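Putative transcription regulator (Lactobacillus plantarum WCFS1, PDB 3COL) probably acts as a TetR-family transcription regulator, binding DNA through an N-terminal helix-turn-helix domain while a helical C-terminal domain handles dimerisation and, presumably, ligand sensing. Local coordinates at residues T86-L91 / A135-A140; Q94-Y99 / S161-H166; K145-K148 / L154-G157. All coordinates share one frame; numbering follows the deposited sequence. Where two conformers were deposited one is given.

Contact 1. Residues T86-L91 / A135-A140; sequences TTRIRL and ANLLTA
Ile89 and Leu137, with CA atoms 7.6 Å apart, mark the nearest backbone approach of two helical segments, 86-91 and 135-140, whose axes come within 10.4 Å and whose N-to-C directions diverge by 138°. Leu137 points into the interface and touches both Arg88 and Ile89. Its CG stands anti to the backbone N (chi1 171°), which carries the isobutyl fork across to the other helix, where both methyls pack on Arg88 CB. CD1, 3.8 Å from Arg88 CB, also sits over the centre of the Arg88 guanidinium, 3.8 Å above its plane, so that one face of this flat charged group rests on a hydrocarbon. CD2 reaches, besides, the backbone N of Ile89 at 4.1 Å. The bend of Arg88 at chi3 (-90°) turns its head over the leucine, and the polar edge is satisfied elsewhere: NE bonds to the carbonyl O of Ile83 and NH2 to that of Leu78, so the buried head has carbonyl partners and its turn is probably fixed by them. Elsewhere on Leu137, Ile89 CG1 approaches Leu137 CG at 4.1 Å, and Ile89 CD1 meets Leu138 CD2 at the same distance. No hydrogen bond joins the segments; the contact is apolar, apart from the arginine head lying on a methyl. Met193 of helix 182-193 packs on both Ile89 and Leu138 and extends the same core. Oblique packing of two helices, here helix 85-102 against helix 133-143, helps build the interior of the all-helical C-terminal domain found in TetR-family regulators.

Contact 2. Residues Q94-Y99 / S161-H166; sequences QQVYDY and STIHTH
Tyr97 meets Ile163 at its base and His166 near its tip, on two helical segments that run nearly side by side, their directions differing by 24°. Starting at the base, Tyr97 CB lies 3.9 Å from Ile163 CD1, a methyl that also touches Tyr97 N at 3.6 Å and Val96 CG1 at 3.7 Å; it is thus lodged against the backbone between two consecutive residues. Ile163 CG2 rests more loosely near Tyr97 CA. Because Tyr97 CG is anti to the backbone N (chi1 179°), the ring is carried past Ile163, whose CG1 comes to its edge, near the plane. In the TetR family the C-terminal domain is a bundle of long helices, and this nearly parallel pairing of helices 85-102 and 152-171 belongs to its interior, with Leu107 of helix 106-117 also packing on Ile163. Further out, Tyr97 CE1 approaches His166 CD2 at 3.6 Å. The rings adjoin at their borders with planes 18° apart, not stacked, their centroids separated by 5.8 Å; Phe182 instead makes an edge-to-face pair with the tyrosine. At the tip, a water lies in the imidazole plane 3.0 Å from His166 NE2; it also sits by Tyr97 OH, but too close for that bond to be relied on. The other imidazole nitrogen, ND1, is hydrogen-bonded to Tyr175 OH, which probably helps hold the ring's turn.

Contact 3. Residues K145-K148 / L154-G157; sequences KVIK and LHMG
Ile147 and His155 make a CH-pi contact: Ile147 CD1 stands over the centre of the imidazole, 3.8 Å from its centroid and only 6° off the ring normal. Ile147 CG1 takes the crowded position between backbone N and carbonyl carbon (chi1 69°), and from there the extended chain delivers its methyl to the ring face. A polar approach comes at the ring edge, where Lys148 O lies near the plane and 3.0 Å from His155 CE1, a close carbon-to-carbonyl contact. Lys148 CB adds van der Waals packing, 3.9 Å from His155 NE2. Among hydrogen bonds and charges, NE2 makes a weak bond to Met193 O, whereas Lys148 NZ leads away to the carbonyls of Ala192 and Lys194 and a salt bridge with Asp191 of the second subunit. An alanine in place of His155 is likely to strip the Ile147 methyl of its ring face, open a gap beside the Lys148 carbonyl and take away the weak bond to Met193 O. The loop begins with a Schellman motif, Lys145 having positive phi after helix 133-143 with two bonds back into the last turn, and turns back onto helix 152-171, placing this connection between the two helices beside the subunit interface of a TetR-type C-terminal domain.

All three contacts tie together the helical C-terminal part of the chain. Contacts 1 and 2 lie 16 Å apart, centre to centre, along helix 85-102, which pairs first with helix 133-143 and then with helix 152-171; their segments alternate in sequence, interlacing the chain. Contact 3 follows contact 1 in series, is nested within the loop closed by contact 2, and shares helix 152-171 with it at 16 Å. Contacts 1 and 3, only 9 Å apart, merge into one apolar core where Ile89 and Leu138 touch Ile147. Contacts 2 and 3 also reach the second subunit, so packing within the chain continues into the dimer.

Contact 1. Residues T86-L91 / A135-A140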
loop_
_atom_site.group_PDB
_atom_site.type_symbol
_atom_site.label_atom_id
_atom_site.label_comp_id
_atom_site.label_asym_id
_atom_site.label_seq_id
_atom_site.Cartn_x
_atom_site.Cartn_y
_atom_site.Cartn_z
ATOM N N THR A 86 19.011 -7.904 -14.939
ATOM C CA THR A 86 19.058 -8.336 -13.541
ATOM C C THR A 86 19.766 -7.300 -12.712
ATOM O O THR A 86 19.332 -6.964 -11.584
ATOM C CB THR A 86 19.735 -9.767 -13.398
ATOM O OG1 THR A 86 18.850 -10.744 -13.940
ATOM C CG2 THR A 86 20.028 -10.141 -11.934
ATOM N N THR A 87 20.885 -6.824 -13.265
ATOM C CA THR A 87 21.667 -5.732 -12.684
ATOM C C THR A 87 20.812 -4.426 -12.598
ATOM O O THR A 87 20.787 -3.772 -11.563
ATOM C CB THR A 87 22.957 -5.496 -13.525
ATOM O OG1 THR A 87 23.755 -6.689 -13.488
ATOM C CG2 THR A 87 23.793 -4.318 -12.983
ATOM N N ARG A 88 20.161 -4.044 -13.698
ATOM C CA ARG A 88 19.377 -2.812 -13.714
ATOM C C ARG A 88 18.186 -2.857 -12.757
ATOM O O ARG A 88 17.876 -1.853 -12.155
ATOM C CB ARG A 88 18.876 -2.475 -15.137
ATOM C CG ARG A 88 19.990 -2.066 -16.082
ATOM C CD ARG A 88 19.381 -1.577 -17.393
ATOM N NE ARG A 88 19.212 -2.668 -18.344
ATOM C CZ ARG A 88 18.393 -2.640 -19.389
ATOM N NH1 ARG A 88 18.345 -3.692 -20.203
ATOM N NH2 ARG A 88 17.630 -1.578 -19.618
ATOM N N ILE A 89 17.506 -4.000 -12.642
ATOM C CA ILE A 89 16.458 -4.181 -11.622
ATOM C C ILE A 89 17.005 -3.972 -10.190
ATOM O O ILE A 89 16.402 -3.276 -9.386
ATOM C CB ILE A 89 15.697 -5.546 -11.781
ATOM C CG1 ILE A 89 14.871 -5.524 -13.056
ATOM C CG2 ILE A 89 14.707 -5.809 -10.560
ATOM C CD1 ILE A 89 14.265 -6.868 -13.419
ATOM N N ARG A 90 18.151 -4.558 -9.885
ATOM C CA ARG A 90 18.741 -4.387 -8.571
ATOM C C ARG A 90 19.069 -2.917 -8.280
ATOM O O ARG A 90 18.769 -2.413 -7.191
ATOM C CB ARG A 90 19.976 -5.283 -8.393
ATOM C CG ARG A 90 20.456 -5.373 -6.933
ATOM C CD ARG A 90 21.726 -6.212 -6.784
ATOM N NE ARG A 90 22.886 -5.511 -7.347
ATOM C CZ ARG A 90 23.436 -5.788 -8.532
ATOM N NH1 ARG A 90 22.941 -6.752 -9.278
ATOM N NH2 ARG A 90 24.489 -5.106 -8.960
ATOM N N LEU A 91 19.677 -2.244 -9.261
ATOM C CA LEU A 91 19.973 -0.804 -9.184
ATOM C C LEU A 91 18.703 -0.011 -8.945
ATOM O O LEU A 91 18.687 0.922 -8.137
ATOM C CB LEU A 91 20.619 -0.309 -10.485
ATOM C CG LEU A 91 22.013 -0.859 -10.856
ATOM C CD1 LEU A 91 22.441 -0.272 -12.236
ATOM C CD2 LEU A 91 23.064 -0.600 -9.757
ATOM N N ALA A 135 9.028 0.710 -16.782
ATOM C CA ALA A 135 8.061 -0.230 -17.369
ATOM C C ALA A 135 8.706 -1.026 -18.482
ATOM O O ALA A 135 8.543 -2.253 -18.558
ATOM C CB ALA A 135 6.787 0.505 -17.865
ATOM N N ASN A 136 9.480 -0.345 -19.321
ATOM C CA ASN A 136 10.239 -0.999 -20.385
ATOM C C ASN A 136 11.249 -2.000 -19.872
ATOM O O ASN A 136 11.428 -3.084 -20.458
ATOM C CB ASN A 136 10.932 0.044 -21.290
ATOM C CG ASN A 136 9.945 0.785 -22.193
ATOM O OD1 ASN A 136 8.729 0.653 -22.039
ATOM N ND2 ASN A 136 10.466 1.550 -23.149
ATOM N N LEU A 137 11.895 -1.654 -18.767
ATOM C CA LEU A 137 12.872 -2.555 -18.146
ATOM C C LEU A 137 12.165 -3.833 -17.678
ATOM O O LEU A 137 12.666 -4.924 -17.880
ATOM C CB LEU A 137 13.554 -1.873 -16.954
ATOM C CG LEU A 137 14.474 -2.657 -15.999
ATOM C CD1 LEU A 137 15.555 -3.420 -16.789
ATOM C CD2 LEU A 137 15.097 -1.674 -14.953
ATOM N N LEU A 138 11.009 -3.666 -17.032
ATOM C CA LEU A 138 10.291 -4.805 -16.470
ATOM C C LEU A 138 9.735 -5.696 -17.579
ATOM O O LEU A 138 9.902 -6.909 -17.542
ATOM C CB LEU A 138 9.224 -4.357 -15.447
ATOM C CG LEU A 138 9.830 -3.667 -14.215
ATOM C CD1 LEU A 138 8.773 -3.288 -13.227
ATOM C CD2 LEU A 138 10.809 -4.578 -13.521
ATOM N N THR A 139 9.137 -5.105 -18.605
ATOM C CA THR A 139 8.642 -5.915 -19.740
ATOM C C THR A 139 9.756 -6.682 -20.457
ATOM O O THR A 139 9.591 -7.870 -20.825
ATOM C CB THR A 139 7.757 -5.091 -20.748
ATOM O OG1 THR A 139 8.550 -4.087 -21.390
ATOM C CG2 THR A 139 6.659 -4.395 -20.017
ATOM N N ALA A 140 10.902 -6.025 -20.630
ATOM C CA ALA A 140 12.070 -6.686 -21.215
ATOM C C ALA A 140 12.526 -7.870 -20.356
ATOM O O ALA A 140 12.808 -8.940 -20.872
ATOM C CB ALA A 140 13.209 -5.688 -21.424
#

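Contact 2. Residues Q94-Y99 / S161-H166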
loop_
_atom_site.group_PDB
_atom_site.type_symbol
_atom_site.label_atom_id
_atom_site.label_comp_id
_atom_site.label_asym_id
_atom_site.label_seq_id
_atom_site.Cartn_x
_atom_site.Cartn_y
_atom_site.Cartn_z
ATOM N N GLN A 94 17.276 -0.783 -5.391
ATOM C CA GLN A 94 18.148 -0.208 -4.371
ATOM C C GLN A 94 17.970 1.320 -4.245
ATOM O O GLN A 94 17.965 1.863 -3.132
ATOM C CB GLN A 94 19.599 -0.598 -4.612
ATOM C CG GLN A 94 20.593 0.158 -3.766
ATOM C CD GLN A 94 21.726 -0.718 -3.411
ATOM O OE1 GLN A 94 22.347 -1.344 -4.284
ATOM N NE2 GLN A 94 21.997 -0.823 -2.118
ATOM N N GLN A 95 17.820 2.003 -5.374
ATOM C CA GLN A 95 17.463 3.436 -5.366
ATOM C C GLN A 95 16.099 3.735 -4.688
ATOM O O GLN A 95 16.005 4.621 -3.837
ATOM C CB GLN A 95 17.503 3.998 -6.800
ATOM C CG GLN A 95 17.223 5.510 -6.922
ATOM C CD GLN A 95 18.016 6.377 -5.924
ATOM O OE1 GLN A 95 19.188 6.112 -5.619
ATOM N NE2 GLN A 95 17.368 7.433 -5.426
ATOM N N VAL A 96 15.049 3.003 -5.043
ATOM C CA VAL A 96 13.712 3.202 -4.384
ATOM C C VAL A 96 13.860 3.039 -2.867
ATOM O O VAL A 96 13.352 3.832 -2.089
ATOM C CB VAL A 96 12.627 2.236 -4.956
ATOM C CG1 VAL A 96 11.241 2.416 -4.218
ATOM C CG2 VAL A 96 12.450 2.400 -6.446
ATOM N N TYR A 97 14.587 2.005 -2.463
ATOM C CA TYR A 97 14.891 1.715 -1.061
ATOM C C TYR A 97 15.601 2.864 -0.360
ATOM O O TYR A 97 15.118 3.347 0.675
ATOM C CB TYR A 97 15.710 0.417 -0.980
ATOM C CG TYR A 97 16.142 -0.026 0.388
ATOM C CD1 TYR A 97 15.348 -0.887 1.150
ATOM C CD2 TYR A 97 17.384 0.391 0.915
ATOM C CE1 TYR A 97 15.776 -1.311 2.447
ATOM C CE2 TYR A 97 17.829 -0.030 2.190
ATOM C CZ TYR A 97 17.015 -0.879 2.948
ATOM O OH TYR A 97 17.439 -1.275 4.214
ATOM N N ASP A 98 16.723 3.320 -0.925
ATOM C CA ASP A 98 17.462 4.458 -0.334
ATOM C C ASP A 98 16.582 5.696 -0.299
ATOM O O ASP A 98 16.535 6.399 0.731
ATOM C CB ASP A 98 18.719 4.797 -1.138
ATOM C CG ASP A 98 19.801 3.715 -1.056
ATOM O OD1 ASP A 98 19.800 2.894 -0.111
ATOM O OD2 ASP A 98 20.685 3.732 -1.942
ATOM N N TYR A 99 15.931 5.974 -1.434
ATOM C CA TYR A 99 15.019 7.121 -1.555
ATOM C C TYR A 99 13.959 7.135 -0.463
ATOM O O TYR A 99 13.749 8.147 0.195
ATOM C CB TYR A 99 14.322 7.208 -2.923
ATOM C CG TYR A 99 13.289 8.308 -2.877
ATOM C CD1 TYR A 99 13.687 9.656 -2.874
ATOM C CD2 TYR A 99 11.933 8.021 -2.735
ATOM C CE1 TYR A 99 12.763 10.658 -2.784
ATOM C CE2 TYR A 99 11.000 9.032 -2.636
ATOM C CZ TYR A 99 11.422 10.341 -2.663
ATOM O OH TYR A 99 10.505 11.369 -2.562
ATOM N N SER A 161 5.414 -1.719 -2.177
ATOM C CA SER A 161 4.702 -2.069 -0.929
ATOM C C SER A 161 5.634 -2.552 0.175
ATOM O O SER A 161 5.499 -2.137 1.322
ATOM C CB SER A 161 3.597 -3.082 -1.185
ATOM O OG SER A 161 3.083 -3.575 0.034
ATOM N N THR A 162 6.595 -3.394 -0.190
ATOM C CA THR A 162 7.613 -3.928 0.748
ATOM C C THR A 162 8.506 -2.801 1.302
ATOM O O THR A 162 8.728 -2.744 2.497
ATOM C CB THR A 162 8.508 -5.006 0.082
ATOM O OG1 THR A 162 7.666 -6.071 -0.391
ATOM C CG2 THR A 162 9.564 -5.594 1.052
ATOM N N ILE A 163 9.001 -1.929 0.417
ATOM C CA ILE A 163 9.789 -0.793 0.848
ATOM C C ILE A 163 8.959 0.177 1.677
ATOM O O ILE A 163 9.435 0.718 2.671
ATOM C CB ILE A 163 10.481 -0.109 -0.359
ATOM C CG1 ILE A 163 11.580 -1.048 -0.905
ATOM C CG2 ILE A 163 11.004 1.273 0.023
ATOM C CD1 ILE A 163 12.145 -0.638 -2.308
ATOM N N HIS A 164 7.709 0.403 1.282
ATOM C CA HIS A 164 6.895 1.319 2.039
ATOM C C HIS A 164 6.655 0.815 3.475
ATOM O O HIS A 164 6.832 1.569 4.405
ATOM C CB HIS A 164 5.577 1.608 1.318
ATOM C CG HIS A 164 4.788 2.695 1.955
ATOM N ND1 HIS A 164 3.419 2.763 1.876
ATOM C CD2 HIS A 164 5.173 3.759 2.695
ATOM C CE1 HIS A 164 2.992 3.819 2.550
ATOM N NE2 HIS A 164 4.036 4.435 3.055
ATOM N N THR A 165 6.258 -0.451 3.628
ATOM C CA THR A 165 6.024 -1.075 4.938
ATOM C C THR A 165 7.277 -1.004 5.818
ATOM O O THR A 165 7.211 -0.644 6.992
ATOM C CB THR A 165 5.548 -2.535 4.799
ATOM O OG1 THR A 165 4.361 -2.593 3.984
ATOM C CG2 THR A 165 5.204 -3.141 6.158
ATOM N N HIS A 166 8.414 -1.335 5.235
ATOM C CA HIS A 166 9.696 -1.306 5.935
ATOM C C HIS A 166 9.978 0.128 6.424
ATOM O O HIS A 166 10.394 0.333 7.551
ATOM C CB HIS A 166 10.782 -1.839 4.970
ATOM C CG HIS A 166 12.169 -1.881 5.550
ATOM N ND1 HIS A 166 12.466 -2.502 6.749
ATOM C CD2 HIS A 166 13.347 -1.420 5.067
ATOM C CE1 HIS A 166 13.765 -2.403 6.986
ATOM N NE2 HIS A 166 14.321 -1.748 5.985
HETATM O O HOH W 1 17.188 -1.120 6.626
#

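Contact 3. Residues K145-K148 / L154-G157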
loop_
_atom_site.group_PDB
_atom_site.type_symbol
_atom_site.label_atom_id
_atom_site.label_comp_id
_atom_site.label_asym_id
_atom_site.label_seq_id
_atom_site.Cartn_x
_atom_site.Cartn_y
_atom_site.Cartn_z
ATOM N N LYS A 145 12.325 -13.961 -19.767
ATOM C CA LYS A 145 12.028 -14.924 -18.725
ATOM C C LYS A 145 12.948 -14.803 -17.494
ATOM O O LYS A 145 13.223 -15.786 -16.808
ATOM C CB LYS A 145 11.938 -16.352 -19.290
ATOM C CG LYS A 145 10.751 -16.532 -20.271
ATOM C CD LYS A 145 10.217 -17.984 -20.283
ATOM C CE LYS A 145 8.995 -18.164 -21.205
ATOM N NZ LYS A 145 8.965 -19.560 -21.838
ATOM N N VAL A 146 13.381 -13.575 -17.227
ATOM C CA VAL A 146 14.177 -13.257 -16.050
ATOM C C VAL A 146 13.277 -13.046 -14.834
ATOM O O VAL A 146 13.597 -13.493 -13.722
ATOM C CB VAL A 146 15.050 -12.030 -16.331
ATOM C CG1 VAL A 146 15.640 -11.469 -15.072
ATOM C CG2 VAL A 146 16.189 -12.429 -17.324
ATOM N N ILE A 147 12.161 -12.349 -15.018
ATOM C CA ILE A 147 11.185 -12.231 -13.928
ATOM C C ILE A 147 9.860 -12.873 -14.370
ATOM O O ILE A 147 9.668 -13.158 -15.575
ATOM C CB ILE A 147 11.015 -10.762 -13.462
ATOM C CG1 ILE A 147 10.323 -9.939 -14.562
ATOM C CG2 ILE A 147 12.369 -10.202 -12.964
ATOM C CD1 ILE A 147 10.136 -8.420 -14.266
ATOM N N LYS A 148 8.983 -13.138 -13.406
ATOM C CA LYS A 148 7.732 -13.857 -13.629
ATOM C C LYS A 148 6.809 -13.270 -14.703
ATOM O O LYS A 148 6.716 -12.047 -14.862
ATOM C CB LYS A 148 6.961 -13.962 -12.310
ATOM C CG LYS A 148 7.681 -14.844 -11.254
ATOM C CD LYS A 148 6.817 -15.040 -9.997
ATOM C CE LYS A 148 7.394 -16.079 -9.036
ATOM N NZ LYS A 148 8.641 -15.498 -8.384
ATOM N N LEU A 154 2.117 -5.829 -10.699
ATOM C CA LEU A 154 2.405 -6.737 -9.580
ATOM C C LEU A 154 3.868 -6.707 -9.129
ATOM O O LEU A 154 4.160 -6.741 -7.933
ATOM C CB LEU A 154 2.004 -8.186 -9.880
ATOM C CG LEU A 154 0.538 -8.626 -9.986
ATOM C CD1 LEU A 154 0.306 -10.058 -9.427
ATOM C CD2 LEU A 154 -0.352 -7.713 -9.343
ATOM N N HIS A 155 4.772 -6.660 -10.099
ATOM C CA HIS A 155 6.194 -6.427 -9.873
ATOM C C HIS A 155 6.489 -5.074 -9.210
ATOM O O HIS A 155 7.206 -5.021 -8.196
ATOM C CB HIS A 155 6.945 -6.549 -11.192
ATOM C CG HIS A 155 7.093 -7.967 -11.660
ATOM N ND1 HIS A 155 6.446 -8.467 -12.780
ATOM C CD2 HIS A 155 7.804 -8.992 -11.149
ATOM C CE1 HIS A 155 6.761 -9.747 -12.935
ATOM N NE2 HIS A 155 7.591 -10.080 -11.958
HETATM N N MSE A 156 5.945 -4.000 -9.798
HETATM C CA MSE A 156 5.972 -2.652 -9.196
HETATM C C MSE A 156 5.435 -2.664 -7.769
HETATM O O MSE A 156 6.033 -2.104 -6.856
HETATM C CB MSE A 156 5.124 -1.686 -10.033
HETATM C CG MSE A 156 5.771 -1.278 -11.350
HETATM SE SE MSE A 156 7.490 -0.423 -11.007
HETATM C CE MSE A 156 6.861 1.307 -10.322
ATOM N N GLY A 157 4.297 -3.321 -7.600
ATOM C CA GLY A 157 3.575 -3.409 -6.313
ATOM C C GLY A 157 4.398 -4.037 -5.201
ATOM O O GLY A 157 4.444 -3.501 -4.083
#